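Local coordinates for biliverdin reductase (Synechocystis sp., PDB 5B3T), which probably reduces biliverdin with NADPH in the heme-degrading pathway, as a member of the Gfo/Idh/MocA oxidoreductase family, at residues 38-46 against 58-69. Sequence-based numbering, arbitrary orientation.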
loop_
_atom_site.group_PDB
_atom_site.type_symbol
_atom_site.label_atom_id
_atom_site.label_comp_id
_atom_site.label_asym_id
_atom_site.label_seq_id
_atom_site.Cartn_x
_atom_site.Cartn_y
_atom_site.Cartn_z
ATOM N N SER A 38 10.578 19.588 9.383
ATOM C CA SER A 38 9.145 19.340 9.426
ATOM C C SER A 38 8.643 19.410 10.861
ATOM O O SER A 38 9.414 19.343 11.823
ATOM C CB SER A 38 8.793 17.983 8.801
ATOM O OG SER A 38 9.576 16.944 9.360
ATOM N N GLN A 39 7.323 19.536 10.985
ATOM C CA GLN A 39 6.648 19.673 12.271
ATOM C C GLN A 39 5.289 18.996 12.178
ATOM O O GLN A 39 4.495 19.321 11.290
ATOM C CB GLN A 39 6.489 21.150 12.646
ATOM C CG GLN A 39 5.759 21.399 13.954
ATOM C CD GLN A 39 6.592 21.039 15.168
ATOM O OE1 GLN A 39 7.815 21.168 15.155
ATOM N NE2 GLN A 39 5.929 20.593 16.229
ATOM N N LEU A 40 5.023 18.060 13.086
ATOM C CA LEU A 40 3.728 17.394 13.143
ATOM C C LEU A 40 2.748 18.281 13.907
ATOM O O LEU A 40 2.973 18.598 15.079
ATOM C CB LEU A 40 3.867 16.023 13.806
ATOM C CG LEU A 40 2.609 15.203 14.099
ATOM C CD1 LEU A 40 1.791 14.983 12.839
ATOM C CD2 LEU A 40 2.981 13.869 14.736
ATOM N N VAL A 41 1.669 18.685 13.244
ATOM C CA VAL A 41 0.724 19.647 13.804
ATOM C C VAL A 41 -0.554 18.973 14.291
ATOM O O VAL A 41 -1.020 19.246 15.397
ATOM C CB VAL A 41 0.414 20.753 12.772
ATOM C CG1 VAL A 41 -0.759 21.606 13.242
ATOM C CG2 VAL A 41 1.647 21.606 12.520
ATOM N N SER A 42 -1.146 18.100 13.479
ATOM C CA SER A 42 -2.411 17.478 13.845
ATOM C C SER A 42 -2.486 16.078 13.255
ATOM O O SER A 42 -1.653 15.675 12.440
ATOM C CB SER A 42 -3.605 18.321 13.383
ATOM O OG SER A 42 -3.607 18.474 11.975
ATOM N N PHE A 43 -3.501 15.334 13.685
ATOM C CA PHE A 43 -3.786 14.027 13.114
ATOM C C PHE A 43 -5.263 13.721 13.310
ATOM O O PHE A 43 -5.963 14.388 14.075
ATOM C CB PHE A 43 -2.909 12.930 13.732
ATOM C CG PHE A 43 -3.438 12.391 15.028
ATOM C CD1 PHE A 43 -3.219 13.071 16.215
ATOM C CD2 PHE A 43 -4.153 11.204 15.063
ATOM C CE1 PHE A 43 -3.705 12.578 17.410
ATOM C CE2 PHE A 43 -4.642 10.707 16.257
ATOM C CZ PHE A 43 -4.417 11.394 17.431
ATOM N N TRP A 44 -5.729 12.699 12.594
ATOM C CA TRP A 44 -7.090 12.197 12.719
ATOM C C TRP A 44 -7.044 10.677 12.730
ATOM O O TRP A 44 -6.291 10.067 11.966
ATOM C CB TRP A 44 -7.985 12.696 11.571
ATOM C CG TRP A 44 -9.384 12.123 11.563
ATOM C CD1 TRP A 44 -10.483 12.633 12.194
ATOM C CD2 TRP A 44 -9.830 10.948 10.871
ATOM N NE1 TRP A 44 -11.581 11.843 11.945
ATOM C CE2 TRP A 44 -11.206 10.803 11.137
ATOM C CE3 TRP A 44 -9.196 10.001 10.060
ATOM C CZ2 TRP A 44 -11.961 9.750 10.620
ATOM C CZ3 TRP A 44 -9.947 8.957 9.547
ATOM C CH2 TRP A 44 -11.315 8.840 9.829
ATOM N N GLY A 45 -7.836 10.075 13.611
ATOM C CA GLY A 45 -7.977 8.633 13.651
ATOM C C GLY A 45 -9.426 8.229 13.488
ATOM O O GLY A 45 -10.328 9.018 13.781
ATOM N N ASN A 46 -9.670 7.007 13.018
ATOM C CA ASN A 46 -11.035 6.557 12.781
ATOM C C ASN A 46 -11.661 5.871 13.988
ATOM O O ASN A 46 -12.892 5.781 14.058
ATOM C CB ASN A 46 -11.079 5.600 11.585
ATOM C CG ASN A 46 -10.380 4.285 11.867
ATOM O OD1 ASN A 46 -9.152 4.217 11.907
ATOM N ND2 ASN A 46 -11.161 3.230 12.067
ATOM N N PHE A 58 2.670 10.678 20.376
ATOM C CA PHE A 58 3.239 11.784 19.621
ATOM C C PHE A 58 2.824 13.156 20.132
ATOM O O PHE A 58 3.079 14.144 19.443
ATOM C CB PHE A 58 2.875 11.659 18.138
ATOM C CG PHE A 58 3.407 10.415 17.489
ATOM C CD1 PHE A 58 4.760 10.281 17.228
ATOM C CD2 PHE A 58 2.556 9.382 17.140
ATOM C CE1 PHE A 58 5.257 9.135 16.633
ATOM C CE2 PHE A 58 3.044 8.233 16.542
ATOM C CZ PHE A 58 4.398 8.108 16.288
ATOM N N GLY A 59 2.213 13.246 21.316
ATOM C CA GLY A 59 1.893 14.529 21.921
ATOM C C GLY A 59 1.355 15.557 20.946
ATOM O O GLY A 59 1.854 16.686 20.865
ATOM N N VAL A 60 0.365 15.147 20.162
ATOM C CA VAL A 60 -0.287 15.996 19.176
ATOM C C VAL A 60 -1.786 15.900 19.411
ATOM O O VAL A 60 -2.302 14.824 19.736
ATOM C CB VAL A 60 0.080 15.579 17.734
ATOM C CG1 VAL A 60 -0.784 16.301 16.728
ATOM C CG2 VAL A 60 1.537 15.879 17.457
ATOM N N ARG A 61 -2.487 17.031 19.266
ATOM C CA ARG A 61 -3.900 16.849 19.572
ATOM C C ARG A 61 -4.670 16.408 18.330
ATOM O O ARG A 61 -4.361 16.843 17.218
ATOM C CB ARG A 61 -4.505 18.136 20.116
ATOM C CG ARG A 61 -4.132 18.419 21.559
ATOM C CD ARG A 61 -4.872 19.630 22.112
ATOM N NE ARG A 61 -4.500 20.876 21.443
ATOM C CZ ARG A 61 -5.174 21.423 20.435
ATOM N NH1 ARG A 61 -6.271 20.842 19.966
ATOM N NH2 ARG A 61 -4.751 22.559 19.896
ATOM N N PRO A 62 -5.673 15.553 18.502
ATOM C CA PRO A 62 -6.434 15.067 17.347
ATOM C C PRO A 62 -7.451 16.085 16.850
ATOM O O PRO A 62 -8.037 16.844 17.627
ATOM C CB PRO A 62 -7.134 13.817 17.894
ATOM C CG PRO A 62 -7.293 14.102 19.352
ATOM C CD PRO A 62 -6.067 14.878 19.752
ATOM N N GLN A 63 -7.643 16.099 15.534
ATOM C CA GLN A 63 -8.781 16.781 14.938
ATOM C C GLN A 63 -9.992 15.853 14.953
ATOM O O GLN A 63 -9.865 14.635 14.809
ATOM C CB GLN A 63 -8.466 17.214 13.505
ATOM C CG GLN A 63 -7.558 18.431 13.390
ATOM C CD GLN A 63 -8.333 19.726 13.224
ATOM O OE1 GLN A 63 -9.517 19.800 13.552
ATOM N NE2 GLN A 63 -7.669 20.750 12.702
ATOM N N GLN A 64 -11.175 16.441 15.141
ATOM C CA GLN A 64 -12.379 15.629 15.282
ATOM C C GLN A 64 -12.828 15.025 13.955
ATOM O O GLN A 64 -13.457 13.962 13.944
ATOM C CB GLN A 64 -13.504 16.461 15.904
ATOM C CG GLN A 64 -13.862 17.726 15.136
ATOM C CD GLN A 64 -15.045 17.526 14.208
ATOM O OE1 GLN A 64 -15.686 16.476 14.219
ATOM N NE2 GLN A 64 -15.347 18.541 13.403
ATOM N N SER A 65 -12.513 15.676 12.836
ATOM C CA SER A 65 -12.809 15.154 11.510
ATOM C C SER A 65 -11.593 15.350 10.616
ATOM O O SER A 65 -10.814 16.288 10.808
ATOM C CB SER A 65 -14.030 15.845 10.888
ATOM O OG SER A 65 -13.762 17.210 10.615
ATOM N N TRP A 66 -11.427 14.458 9.635
ATOM C CA TRP A 66 -10.337 14.660 8.686
ATOM C C TRP A 66 -10.622 15.837 7.760
ATOM O O TRP A 66 -9.685 16.493 7.292
ATOM C CB TRP A 66 -10.056 13.382 7.884
ATOM C CG TRP A 66 -11.168 12.864 7.008
ATOM C CD1 TRP A 66 -11.995 11.809 7.274
ATOM C CD2 TRP A 66 -11.537 13.341 5.706
ATOM N NE1 TRP A 66 -12.866 11.615 6.228
ATOM C CE2 TRP A 66 -12.606 12.542 5.255
ATOM C CE3 TRP A 66 -11.072 14.373 4.884
ATOM C CZ2 TRP A 66 -13.219 12.743 4.019
ATOM C CZ3 TRP A 66 -11.683 14.572 3.659
ATOM C CH2 TRP A 66 -12.744 13.761 3.237
ATOM N N GLN A 67 -11.902 16.127 7.499
ATOM C CA GLN A 67 -12.252 17.313 6.721
ATOM C C GLN A 67 -11.711 18.579 7.373
ATOM O O GLN A 67 -11.186 19.465 6.689
ATOM C CB GLN A 67 -13.771 17.412 6.556
ATOM C CG GLN A 67 -14.404 16.295 5.741
ATOM C CD GLN A 67 -14.766 15.088 6.581
ATOM O OE1 GLN A 67 -14.245 14.903 7.681
ATOM N NE2 GLN A 67 -15.669 14.261 6.067
ATOM N N ALA A 68 -11.830 18.680 8.699
ATOM C CA ALA A 68 -11.275 19.831 9.402
ATOM C C ALA A 68 -9.753 19.842 9.326
ATOM O O ALA A 68 -9.140 20.910 9.200
ATOM C CB ALA A 68 -11.739 19.835 10.858
ATOM N N LEU A 69 -9.126 18.666 9.407
ATOM C CA LEU A 69 -7.670 18.590 9.333
ATOM C C LEU A 69 -7.155 19.135 8.007
ATOM O O LEU A 69 -6.246 19.970 7.978
ATOM C CB LEU A 69 -7.205 17.146 9.538
ATOM C CG LEU A 69 -5.695 16.877 9.543
ATOM C CD1 LEU A 69 -5.391 15.713 10.459
ATOM C CD2 LEU A 69 -5.154 16.585 8.145
HETATM O O HOH W 1 -14.896 12.753 12.183
HETATM O O HOH W 2 -9.471 11.923 15.415
#
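Trp44 lays one face of its indole against Trp66 at the start of helix 66-70, and following the side chain outward shows how the edge strand of a Rossmann sheet is flanked by the segment that follows its helix. Trp44 CB rests on Leu69 CD1, 4.1 Å away. With CG anti to the backbone N (chi1 175°), the indole swings over the helix start, where Trp44 CD1 lies 3.3 Å from Trp66 N, an amide sitting over one ring face. NE1 has a weak bond to a water that donates in turn to Gln64 O. The CG-CD2 side of the five-membered ring lies under Trp66 CB, a CH-pi contact with Trp66 CB 4.1 Å from the centroid of the Trp44 five-membered ring. Farther out, Trp44 CZ2 and CH2 receive Trp66 CD1, and the two indoles form an edge-to-face pair, Trp66 giving its edge, with planes at 82°.

Next to the tryptophan in the chain, Gln63 N donates to Phe43 O, 2.8 Å and nearly straight, while a second water links Gly45 N to Gln63 O. Phe43 lies alongside Pro62, its CZ 3.7 Å from Pro62 CB, with Val60 O at the ring edge. Val60 splits its methyls: CG2 packs on Leu40 CG (3.6 Å), CG1 against the backbone around Ser42. Ser42 OG is buried against Leu69 without a polar partner.

Strand 38-44 is an edge strand of the parallel Rossmann sheet, bonded on its inner side to strand 14-19. After helix 48-58, which packs on Phe43, residues 60-64 run beside the strand in the same direction, and Ser65 caps helix 66-70 near the strand's C-terminal end, where Asn46 belongs to the NADP(+) site, unoccupied here.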